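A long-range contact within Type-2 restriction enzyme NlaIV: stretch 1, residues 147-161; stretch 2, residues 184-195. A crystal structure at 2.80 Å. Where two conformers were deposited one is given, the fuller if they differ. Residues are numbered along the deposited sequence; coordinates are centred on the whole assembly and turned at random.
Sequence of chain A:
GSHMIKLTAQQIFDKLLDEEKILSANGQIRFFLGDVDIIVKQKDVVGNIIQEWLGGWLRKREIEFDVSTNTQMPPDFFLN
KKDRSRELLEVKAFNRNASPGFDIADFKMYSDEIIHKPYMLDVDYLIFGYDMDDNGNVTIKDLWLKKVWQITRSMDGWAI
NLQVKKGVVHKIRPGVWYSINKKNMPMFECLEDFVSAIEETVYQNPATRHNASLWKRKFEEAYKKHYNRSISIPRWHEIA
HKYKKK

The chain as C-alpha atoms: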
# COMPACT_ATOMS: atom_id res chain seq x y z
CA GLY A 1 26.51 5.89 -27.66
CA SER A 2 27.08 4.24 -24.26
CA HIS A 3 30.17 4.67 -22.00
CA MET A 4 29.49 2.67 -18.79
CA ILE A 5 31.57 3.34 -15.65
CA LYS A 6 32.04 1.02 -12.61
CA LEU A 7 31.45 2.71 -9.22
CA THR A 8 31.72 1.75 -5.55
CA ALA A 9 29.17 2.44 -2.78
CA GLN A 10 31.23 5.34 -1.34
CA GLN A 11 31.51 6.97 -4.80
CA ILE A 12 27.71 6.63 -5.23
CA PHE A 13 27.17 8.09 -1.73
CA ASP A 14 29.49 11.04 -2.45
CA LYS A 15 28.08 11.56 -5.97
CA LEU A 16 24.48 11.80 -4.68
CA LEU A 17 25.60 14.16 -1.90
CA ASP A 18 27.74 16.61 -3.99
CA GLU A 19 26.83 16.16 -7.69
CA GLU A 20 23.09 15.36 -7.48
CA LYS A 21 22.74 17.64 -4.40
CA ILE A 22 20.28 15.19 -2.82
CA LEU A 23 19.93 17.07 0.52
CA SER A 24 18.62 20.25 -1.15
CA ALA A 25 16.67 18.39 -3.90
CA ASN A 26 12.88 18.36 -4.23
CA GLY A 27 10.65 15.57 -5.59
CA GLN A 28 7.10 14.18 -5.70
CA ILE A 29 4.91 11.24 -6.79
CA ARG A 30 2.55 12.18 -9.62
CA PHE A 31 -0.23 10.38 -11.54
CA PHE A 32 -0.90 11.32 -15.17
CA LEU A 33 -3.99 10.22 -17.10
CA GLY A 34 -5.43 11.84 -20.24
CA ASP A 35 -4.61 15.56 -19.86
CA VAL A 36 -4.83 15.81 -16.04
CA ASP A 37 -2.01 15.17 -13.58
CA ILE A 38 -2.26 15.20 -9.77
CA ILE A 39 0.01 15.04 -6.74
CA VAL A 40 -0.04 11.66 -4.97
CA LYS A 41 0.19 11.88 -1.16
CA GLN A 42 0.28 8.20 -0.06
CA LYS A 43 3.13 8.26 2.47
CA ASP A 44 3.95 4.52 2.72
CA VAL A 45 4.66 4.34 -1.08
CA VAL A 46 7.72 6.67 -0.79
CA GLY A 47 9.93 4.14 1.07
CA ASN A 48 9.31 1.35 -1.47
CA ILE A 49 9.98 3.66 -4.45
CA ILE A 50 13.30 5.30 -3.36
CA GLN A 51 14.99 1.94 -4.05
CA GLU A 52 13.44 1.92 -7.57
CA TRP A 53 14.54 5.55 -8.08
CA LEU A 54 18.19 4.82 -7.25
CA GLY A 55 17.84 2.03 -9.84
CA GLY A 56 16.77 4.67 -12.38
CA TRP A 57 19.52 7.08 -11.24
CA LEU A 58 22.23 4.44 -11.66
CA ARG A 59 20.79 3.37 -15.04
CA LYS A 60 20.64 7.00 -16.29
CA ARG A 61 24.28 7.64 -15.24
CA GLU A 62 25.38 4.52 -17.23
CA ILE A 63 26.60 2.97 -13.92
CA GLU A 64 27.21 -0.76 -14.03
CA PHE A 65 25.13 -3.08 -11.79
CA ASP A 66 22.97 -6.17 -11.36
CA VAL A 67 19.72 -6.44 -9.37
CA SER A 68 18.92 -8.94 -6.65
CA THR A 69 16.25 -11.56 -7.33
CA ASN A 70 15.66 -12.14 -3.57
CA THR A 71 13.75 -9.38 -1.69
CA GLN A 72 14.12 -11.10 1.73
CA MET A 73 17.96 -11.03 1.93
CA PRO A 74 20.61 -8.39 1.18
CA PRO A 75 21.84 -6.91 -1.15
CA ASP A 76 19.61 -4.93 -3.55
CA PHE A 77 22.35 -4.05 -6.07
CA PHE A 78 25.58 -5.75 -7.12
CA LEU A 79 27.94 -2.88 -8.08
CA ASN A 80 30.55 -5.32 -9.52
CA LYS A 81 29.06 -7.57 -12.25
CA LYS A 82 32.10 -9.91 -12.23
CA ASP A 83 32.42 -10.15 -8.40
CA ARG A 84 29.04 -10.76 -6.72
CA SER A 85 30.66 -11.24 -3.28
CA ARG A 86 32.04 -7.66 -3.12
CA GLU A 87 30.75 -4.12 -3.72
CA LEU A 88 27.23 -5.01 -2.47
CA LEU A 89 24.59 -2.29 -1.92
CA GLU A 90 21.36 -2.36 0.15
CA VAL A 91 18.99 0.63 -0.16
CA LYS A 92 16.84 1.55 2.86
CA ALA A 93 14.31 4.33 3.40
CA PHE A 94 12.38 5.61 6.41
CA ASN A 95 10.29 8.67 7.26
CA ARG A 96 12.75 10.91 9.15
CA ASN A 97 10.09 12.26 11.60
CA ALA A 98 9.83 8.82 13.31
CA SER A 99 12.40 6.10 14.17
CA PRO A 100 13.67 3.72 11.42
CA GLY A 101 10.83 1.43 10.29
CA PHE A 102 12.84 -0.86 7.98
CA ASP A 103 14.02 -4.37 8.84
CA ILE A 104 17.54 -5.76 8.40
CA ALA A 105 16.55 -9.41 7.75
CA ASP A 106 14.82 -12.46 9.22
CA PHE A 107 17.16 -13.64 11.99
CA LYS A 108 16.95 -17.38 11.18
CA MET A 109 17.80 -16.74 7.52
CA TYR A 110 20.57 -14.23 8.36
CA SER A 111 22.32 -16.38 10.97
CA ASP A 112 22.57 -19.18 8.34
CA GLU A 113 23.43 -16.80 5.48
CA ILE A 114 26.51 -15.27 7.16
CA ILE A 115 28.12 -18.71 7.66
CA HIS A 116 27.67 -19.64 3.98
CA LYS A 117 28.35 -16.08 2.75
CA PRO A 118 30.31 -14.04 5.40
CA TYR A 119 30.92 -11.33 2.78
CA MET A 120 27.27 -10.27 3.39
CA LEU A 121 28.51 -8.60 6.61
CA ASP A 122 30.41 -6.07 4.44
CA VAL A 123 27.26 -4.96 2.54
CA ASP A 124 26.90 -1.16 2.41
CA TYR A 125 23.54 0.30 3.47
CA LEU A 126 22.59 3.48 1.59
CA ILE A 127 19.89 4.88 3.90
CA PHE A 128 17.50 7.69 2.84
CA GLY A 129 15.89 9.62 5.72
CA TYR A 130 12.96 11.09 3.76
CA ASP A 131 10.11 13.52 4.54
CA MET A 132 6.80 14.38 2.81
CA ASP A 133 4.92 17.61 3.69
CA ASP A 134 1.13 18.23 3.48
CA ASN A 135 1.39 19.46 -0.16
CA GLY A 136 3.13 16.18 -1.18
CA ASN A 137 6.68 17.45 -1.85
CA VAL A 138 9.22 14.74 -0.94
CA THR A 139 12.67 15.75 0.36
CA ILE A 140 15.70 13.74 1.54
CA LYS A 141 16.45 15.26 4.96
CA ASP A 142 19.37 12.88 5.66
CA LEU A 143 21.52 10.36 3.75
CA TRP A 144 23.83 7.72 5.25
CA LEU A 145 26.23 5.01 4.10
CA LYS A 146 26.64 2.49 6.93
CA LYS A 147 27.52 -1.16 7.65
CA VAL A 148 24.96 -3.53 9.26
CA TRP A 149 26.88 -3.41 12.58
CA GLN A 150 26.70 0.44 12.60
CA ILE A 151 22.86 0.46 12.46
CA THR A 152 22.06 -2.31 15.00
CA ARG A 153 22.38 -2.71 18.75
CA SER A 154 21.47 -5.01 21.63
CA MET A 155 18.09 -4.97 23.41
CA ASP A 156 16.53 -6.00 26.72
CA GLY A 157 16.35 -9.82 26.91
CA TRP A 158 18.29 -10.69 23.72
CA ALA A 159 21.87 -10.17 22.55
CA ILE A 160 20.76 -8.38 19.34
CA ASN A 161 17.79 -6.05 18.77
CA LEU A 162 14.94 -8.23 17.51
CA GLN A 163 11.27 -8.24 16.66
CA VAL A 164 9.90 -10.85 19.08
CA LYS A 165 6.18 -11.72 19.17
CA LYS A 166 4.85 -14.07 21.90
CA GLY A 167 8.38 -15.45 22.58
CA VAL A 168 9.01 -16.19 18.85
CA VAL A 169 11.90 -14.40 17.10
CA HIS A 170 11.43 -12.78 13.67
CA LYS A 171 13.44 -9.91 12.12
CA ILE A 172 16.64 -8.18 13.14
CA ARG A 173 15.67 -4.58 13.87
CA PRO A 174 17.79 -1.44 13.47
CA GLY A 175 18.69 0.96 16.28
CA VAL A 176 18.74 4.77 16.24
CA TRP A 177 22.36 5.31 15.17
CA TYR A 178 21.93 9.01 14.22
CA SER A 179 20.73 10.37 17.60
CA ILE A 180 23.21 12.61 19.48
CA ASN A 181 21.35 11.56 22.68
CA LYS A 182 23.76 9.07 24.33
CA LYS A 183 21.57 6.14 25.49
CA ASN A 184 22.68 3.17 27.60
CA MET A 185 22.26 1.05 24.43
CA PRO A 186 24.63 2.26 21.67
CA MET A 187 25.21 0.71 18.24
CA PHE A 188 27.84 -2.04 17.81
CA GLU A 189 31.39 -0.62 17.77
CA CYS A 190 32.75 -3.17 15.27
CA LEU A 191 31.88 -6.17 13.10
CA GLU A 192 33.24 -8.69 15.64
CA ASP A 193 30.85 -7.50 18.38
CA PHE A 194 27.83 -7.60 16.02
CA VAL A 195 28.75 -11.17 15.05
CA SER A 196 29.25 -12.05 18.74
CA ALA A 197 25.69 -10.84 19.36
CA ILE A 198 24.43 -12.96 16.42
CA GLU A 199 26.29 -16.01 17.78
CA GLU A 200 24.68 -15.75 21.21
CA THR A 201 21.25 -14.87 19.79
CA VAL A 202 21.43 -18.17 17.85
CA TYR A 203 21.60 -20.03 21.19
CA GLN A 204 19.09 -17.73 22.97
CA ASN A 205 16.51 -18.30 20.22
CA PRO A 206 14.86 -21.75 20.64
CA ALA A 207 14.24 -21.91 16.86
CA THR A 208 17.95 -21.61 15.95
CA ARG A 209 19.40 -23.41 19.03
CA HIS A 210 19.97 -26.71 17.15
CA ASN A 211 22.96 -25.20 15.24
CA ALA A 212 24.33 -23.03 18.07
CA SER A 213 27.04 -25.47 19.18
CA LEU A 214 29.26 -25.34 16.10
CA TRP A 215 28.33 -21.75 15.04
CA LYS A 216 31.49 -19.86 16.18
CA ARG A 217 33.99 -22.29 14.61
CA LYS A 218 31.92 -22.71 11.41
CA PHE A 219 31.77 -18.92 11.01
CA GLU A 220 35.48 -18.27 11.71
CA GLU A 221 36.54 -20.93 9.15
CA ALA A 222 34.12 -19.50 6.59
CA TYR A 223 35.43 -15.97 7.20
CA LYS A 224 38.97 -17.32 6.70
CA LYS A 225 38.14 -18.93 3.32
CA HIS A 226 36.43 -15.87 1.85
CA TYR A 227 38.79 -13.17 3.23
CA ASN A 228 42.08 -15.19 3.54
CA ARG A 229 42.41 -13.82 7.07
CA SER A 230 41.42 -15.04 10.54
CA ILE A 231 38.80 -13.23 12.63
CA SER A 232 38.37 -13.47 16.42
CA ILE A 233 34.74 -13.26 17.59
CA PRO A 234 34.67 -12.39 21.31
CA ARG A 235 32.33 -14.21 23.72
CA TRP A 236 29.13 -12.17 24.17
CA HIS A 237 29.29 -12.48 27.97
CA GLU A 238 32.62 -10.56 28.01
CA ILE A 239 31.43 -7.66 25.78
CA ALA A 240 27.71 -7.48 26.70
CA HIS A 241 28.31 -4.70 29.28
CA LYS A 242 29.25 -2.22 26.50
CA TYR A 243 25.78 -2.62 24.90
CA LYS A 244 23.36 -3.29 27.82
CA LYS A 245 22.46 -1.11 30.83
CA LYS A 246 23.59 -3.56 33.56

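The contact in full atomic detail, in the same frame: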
# COMPACT_ATOMS: atom_id res chain seq x y z
N LYS A 147 27.49 0.31 7.58
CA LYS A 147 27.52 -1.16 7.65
C LYS A 147 26.39 -1.65 8.55
O LYS A 147 25.85 -0.88 9.35
CB LYS A 147 28.87 -1.66 8.18
CG LYS A 147 29.90 -2.00 7.11
CD LYS A 147 30.32 -0.79 6.29
CE LYS A 147 31.45 -1.14 5.32
NZ LYS A 147 31.07 -2.17 4.32
N VAL A 148 26.03 -2.93 8.44
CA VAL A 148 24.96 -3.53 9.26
C VAL A 148 25.22 -3.40 10.77
O VAL A 148 24.29 -3.18 11.54
CB VAL A 148 24.70 -5.02 8.89
CG1 VAL A 148 25.86 -5.93 9.29
CG2 VAL A 148 23.40 -5.51 9.51
N TRP A 149 26.48 -3.53 11.17
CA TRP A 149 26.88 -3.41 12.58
C TRP A 149 26.77 -1.97 13.11
O TRP A 149 26.60 -1.77 14.31
CB TRP A 149 28.29 -4.00 12.84
CG TRP A 149 29.41 -3.58 11.90
CD1 TRP A 149 29.77 -4.20 10.73
CD2 TRP A 149 30.32 -2.49 12.08
NE1 TRP A 149 30.83 -3.54 10.15
CE2 TRP A 149 31.19 -2.49 10.96
CE3 TRP A 149 30.48 -1.51 13.06
CZ2 TRP A 149 32.21 -1.55 10.80
CZ3 TRP A 149 31.50 -0.56 12.91
CH2 TRP A 149 32.35 -0.59 11.78
N GLN A 150 26.85 -0.98 12.22
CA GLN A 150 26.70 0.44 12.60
C GLN A 150 25.24 0.88 12.83
O GLN A 150 25.01 1.91 13.45
CB GLN A 150 27.34 1.35 11.55
CG GLN A 150 28.85 1.23 11.45
CD GLN A 150 29.43 2.16 10.40
OE1 GLN A 150 29.05 2.11 9.23
NE2 GLN A 150 30.36 3.00 10.82
N ILE A 151 24.28 0.10 12.34
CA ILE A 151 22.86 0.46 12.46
C ILE A 151 22.06 -0.53 13.32
O ILE A 151 20.83 -0.50 13.28
CB ILE A 151 22.20 0.64 11.06
CG1 ILE A 151 22.08 -0.69 10.31
CG2 ILE A 151 23.00 1.64 10.24
CD1 ILE A 151 21.42 -0.56 8.95
N THR A 152 22.73 -1.39 14.08
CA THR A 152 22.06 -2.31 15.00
C THR A 152 22.70 -2.23 16.38
O THR A 152 23.81 -1.71 16.54
CB THR A 152 22.11 -3.77 14.52
OG1 THR A 152 23.45 -4.12 14.15
CG2 THR A 152 21.18 -3.99 13.35
N ARG A 153 21.97 -2.75 17.36
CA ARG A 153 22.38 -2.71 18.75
C ARG A 153 21.86 -3.95 19.48
O ARG A 153 21.26 -4.84 18.86
CB ARG A 153 21.83 -1.44 19.41
CG ARG A 153 20.31 -1.26 19.32
CD ARG A 153 19.80 -0.34 20.42
NE ARG A 153 18.44 0.13 20.17
CZ ARG A 153 17.31 -0.56 20.38
NH1 ARG A 153 17.34 -1.81 20.86
NH2 ARG A 153 16.14 0.01 20.11
N SER A 154 22.11 -4.02 20.78
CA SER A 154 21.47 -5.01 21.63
C SER A 154 20.09 -4.52 22.06
O SER A 154 19.68 -3.41 21.70
CB SER A 154 22.35 -5.30 22.86
OG SER A 154 21.93 -6.49 23.50
N MET A 155 19.38 -5.35 22.82
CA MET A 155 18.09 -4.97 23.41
C MET A 155 17.96 -5.59 24.81
O MET A 155 18.87 -6.28 25.29
CB MET A 155 16.93 -5.45 22.53
CG MET A 155 16.65 -6.95 22.60
SD MET A 155 15.32 -7.56 21.56
CE MET A 155 14.04 -6.33 21.82
N ASP A 156 16.83 -5.35 25.46
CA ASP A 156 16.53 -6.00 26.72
C ASP A 156 16.04 -7.42 26.45
O ASP A 156 15.02 -7.60 25.78
CB ASP A 156 15.49 -5.22 27.52
CG ASP A 156 15.36 -5.73 28.94
OD1 ASP A 156 16.33 -5.58 29.71
OD2 ASP A 156 14.30 -6.29 29.28
N GLY A 157 16.77 -8.41 26.95
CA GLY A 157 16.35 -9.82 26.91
C GLY A 157 16.93 -10.66 25.77
O GLY A 157 16.72 -11.88 25.74
N TRP A 158 17.62 -10.02 24.83
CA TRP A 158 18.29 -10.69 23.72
C TRP A 158 19.60 -9.99 23.42
O TRP A 158 19.75 -8.80 23.70
CB TRP A 158 17.41 -10.67 22.46
CG TRP A 158 16.09 -11.33 22.67
CD1 TRP A 158 14.95 -10.76 23.15
CD2 TRP A 158 15.78 -12.71 22.43
NE1 TRP A 158 13.94 -11.69 23.21
CE2 TRP A 158 14.42 -12.89 22.77
CE3 TRP A 158 16.51 -13.80 21.94
CZ2 TRP A 158 13.78 -14.12 22.65
CZ3 TRP A 158 15.87 -15.02 21.82
CH2 TRP A 158 14.51 -15.18 22.18
N ALA A 159 20.55 -10.72 22.84
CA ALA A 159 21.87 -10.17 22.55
C ALA A 159 21.83 -9.13 21.43
O ALA A 159 22.57 -8.15 21.47
CB ALA A 159 22.86 -11.28 22.22
N ILE A 160 20.96 -9.35 20.43
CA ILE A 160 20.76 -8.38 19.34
C ILE A 160 19.31 -7.88 19.33
O ILE A 160 18.41 -8.59 19.78
CB ILE A 160 21.14 -8.97 17.94
CG1 ILE A 160 21.24 -7.85 16.89
CG2 ILE A 160 20.16 -10.05 17.49
CD1 ILE A 160 21.97 -8.25 15.64
N ASN A 161 19.12 -6.65 18.85
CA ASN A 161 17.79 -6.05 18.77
C ASN A 161 16.91 -6.78 17.77
O ASN A 161 17.22 -6.81 16.57
CB ASN A 161 17.86 -4.56 18.39
CG ASN A 161 16.51 -3.87 18.47
OD1 ASN A 161 15.67 -4.21 19.31
ND2 ASN A 161 16.29 -2.89 17.60
N ASN A 184 21.98 4.34 27.05
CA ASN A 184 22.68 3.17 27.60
C ASN A 184 22.96 2.06 26.57
O ASN A 184 23.90 1.27 26.76
CB ASN A 184 21.91 2.57 28.78
CG ASN A 184 21.94 3.44 30.02
OD1 ASN A 184 22.14 4.65 29.94
ND2 ASN A 184 21.72 2.82 31.18
N MET A 185 22.12 1.99 25.53
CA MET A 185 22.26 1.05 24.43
C MET A 185 22.76 1.74 23.16
O MET A 185 21.95 2.29 22.41
CB MET A 185 20.89 0.43 24.11
CG MET A 185 20.34 -0.46 25.21
SD MET A 185 18.72 -1.10 24.76
CE MET A 185 18.56 -2.43 25.95
N PRO A 186 24.09 1.73 22.92
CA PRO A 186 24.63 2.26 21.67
C PRO A 186 24.69 1.19 20.58
O PRO A 186 24.44 0.01 20.84
CB PRO A 186 26.05 2.67 22.07
CG PRO A 186 26.44 1.65 23.07
CD PRO A 186 25.18 1.35 23.85
N MET A 187 25.06 1.61 19.37
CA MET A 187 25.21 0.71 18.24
C MET A 187 26.51 -0.07 18.42
O MET A 187 27.39 0.35 19.18
CB MET A 187 25.26 1.47 16.92
CG MET A 187 24.08 2.40 16.65
SD MET A 187 22.47 1.59 16.63
CE MET A 187 21.84 2.04 18.25
N PHE A 188 26.64 -1.20 17.72
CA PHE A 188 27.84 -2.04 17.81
C PHE A 188 29.07 -1.28 17.30
O PHE A 188 29.02 -0.64 16.25
CB PHE A 188 27.68 -3.36 17.06
CG PHE A 188 26.63 -4.27 17.62
CD1 PHE A 188 26.86 -4.99 18.79
CD2 PHE A 188 25.40 -4.43 16.98
CE1 PHE A 188 25.90 -5.84 19.31
CE2 PHE A 188 24.44 -5.29 17.49
CZ PHE A 188 24.68 -5.99 18.66
N GLU A 189 30.16 -1.36 18.06
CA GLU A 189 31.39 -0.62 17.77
C GLU A 189 32.15 -1.18 16.57
O GLU A 189 32.82 -0.43 15.84
CB GLU A 189 32.30 -0.59 19.00
CG GLU A 189 31.72 0.23 20.15
CD GLU A 189 32.38 -0.04 21.50
OE1 GLU A 189 33.36 -0.82 21.58
OE2 GLU A 189 31.90 0.55 22.49
N CYS A 190 32.06 -2.49 16.37
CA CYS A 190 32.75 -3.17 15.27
C CYS A 190 31.99 -4.41 14.81
O CYS A 190 31.06 -4.87 15.47
CB CYS A 190 34.14 -3.58 15.74
SG CYS A 190 34.09 -4.76 17.10
N LEU A 191 32.43 -4.94 13.67
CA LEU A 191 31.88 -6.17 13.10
C LEU A 191 31.93 -7.35 14.07
O LEU A 191 30.96 -8.10 14.18
CB LEU A 191 32.63 -6.53 11.81
CG LEU A 191 32.32 -7.87 11.14
CD1 LEU A 191 30.84 -7.97 10.81
CD2 LEU A 191 33.16 -8.04 9.89
N GLU A 192 33.05 -7.52 14.77
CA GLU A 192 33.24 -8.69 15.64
C GLU A 192 32.18 -8.76 16.75
O GLU A 192 31.66 -9.84 17.05
CB GLU A 192 34.65 -8.70 16.27
CG GLU A 192 35.79 -9.04 15.30
CD GLU A 192 36.33 -7.85 14.51
OE1 GLU A 192 35.83 -6.71 14.69
OE2 GLU A 192 37.25 -8.06 13.69
N ASP A 193 31.86 -7.60 17.32
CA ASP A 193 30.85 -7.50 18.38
C ASP A 193 29.45 -7.82 17.87
O ASP A 193 28.72 -8.58 18.51
CB ASP A 193 30.86 -6.11 19.04
CG ASP A 193 32.14 -5.84 19.85
OD1 ASP A 193 33.00 -6.73 19.97
OD2 ASP A 193 32.27 -4.71 20.38
N PHE A 194 29.08 -7.26 16.71
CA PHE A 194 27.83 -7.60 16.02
C PHE A 194 27.70 -9.11 15.82
O PHE A 194 26.67 -9.70 16.16
CB PHE A 194 27.74 -6.87 14.67
CG PHE A 194 26.57 -7.28 13.81
CD1 PHE A 194 25.31 -6.72 14.00
CD2 PHE A 194 26.72 -8.22 12.80
CE1 PHE A 194 24.24 -7.09 13.21
CE2 PHE A 194 25.64 -8.60 12.00
CZ PHE A 194 24.40 -8.03 12.21
N VAL A 195 28.75 -9.73 15.30
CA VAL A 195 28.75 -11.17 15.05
C VAL A 195 28.66 -11.94 16.36
O VAL A 195 27.96 -12.96 16.43
CB VAL A 195 29.99 -11.61 14.22
CG1 VAL A 195 30.07 -13.13 14.11
CG2 VAL A 195 29.96 -10.99 12.83
O HOH W 1 23.30 -1.90 22.46

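What ties the two backbones together? One direct hydrogen bond crosses the contact: Phe-188 N donates to Thr-152 O at 3.1 Å. The same carbonyl oxygen also receives a CA-H...O contact, Met-187 CA lying 3.3 Å from Thr-152 O. A water adds a second link, accepting from Ser-154 N (3.0 Å) and donating to Pro-186 O (2.8 Å).

How does Trp-149 meet the start of the helix? Its indole lies against the backbone there, one face covered by Cys-190 and Leu-191. Cys-190 CA sits 4.0 Å from the centroid of the six-membered ring of Trp-149, and Leu-191 CB 4.1 Å from that of the five-membered ring, so polarised and aliphatic C-H groups point at the pi cloud.

Where do the phenylalanines go? Both point toward stretch 1 and are buried. Phe-194 takes Val-148 CG1 over its face, 3.8 Å from Phe-194 CE2, while Ile-160 CD1 approaches Phe-194 CE1 at 3.5 Å. Ile-160 also serves Phe-188, its CG1 being 4.1 Å from Phe-188 CE2.

What do the methionines add? Their long, flexible, apolar chains lie along stretch 1, although both remain partly exposed. Met-187 CE packs 3.7 Å from Arg-153 CB, and Met-185 CE reaches within 3.4 Å of Asp-156 N. Arg-153 NH1 meanwhile bonds Ser-154 O (3.0 Å) within its own stretch.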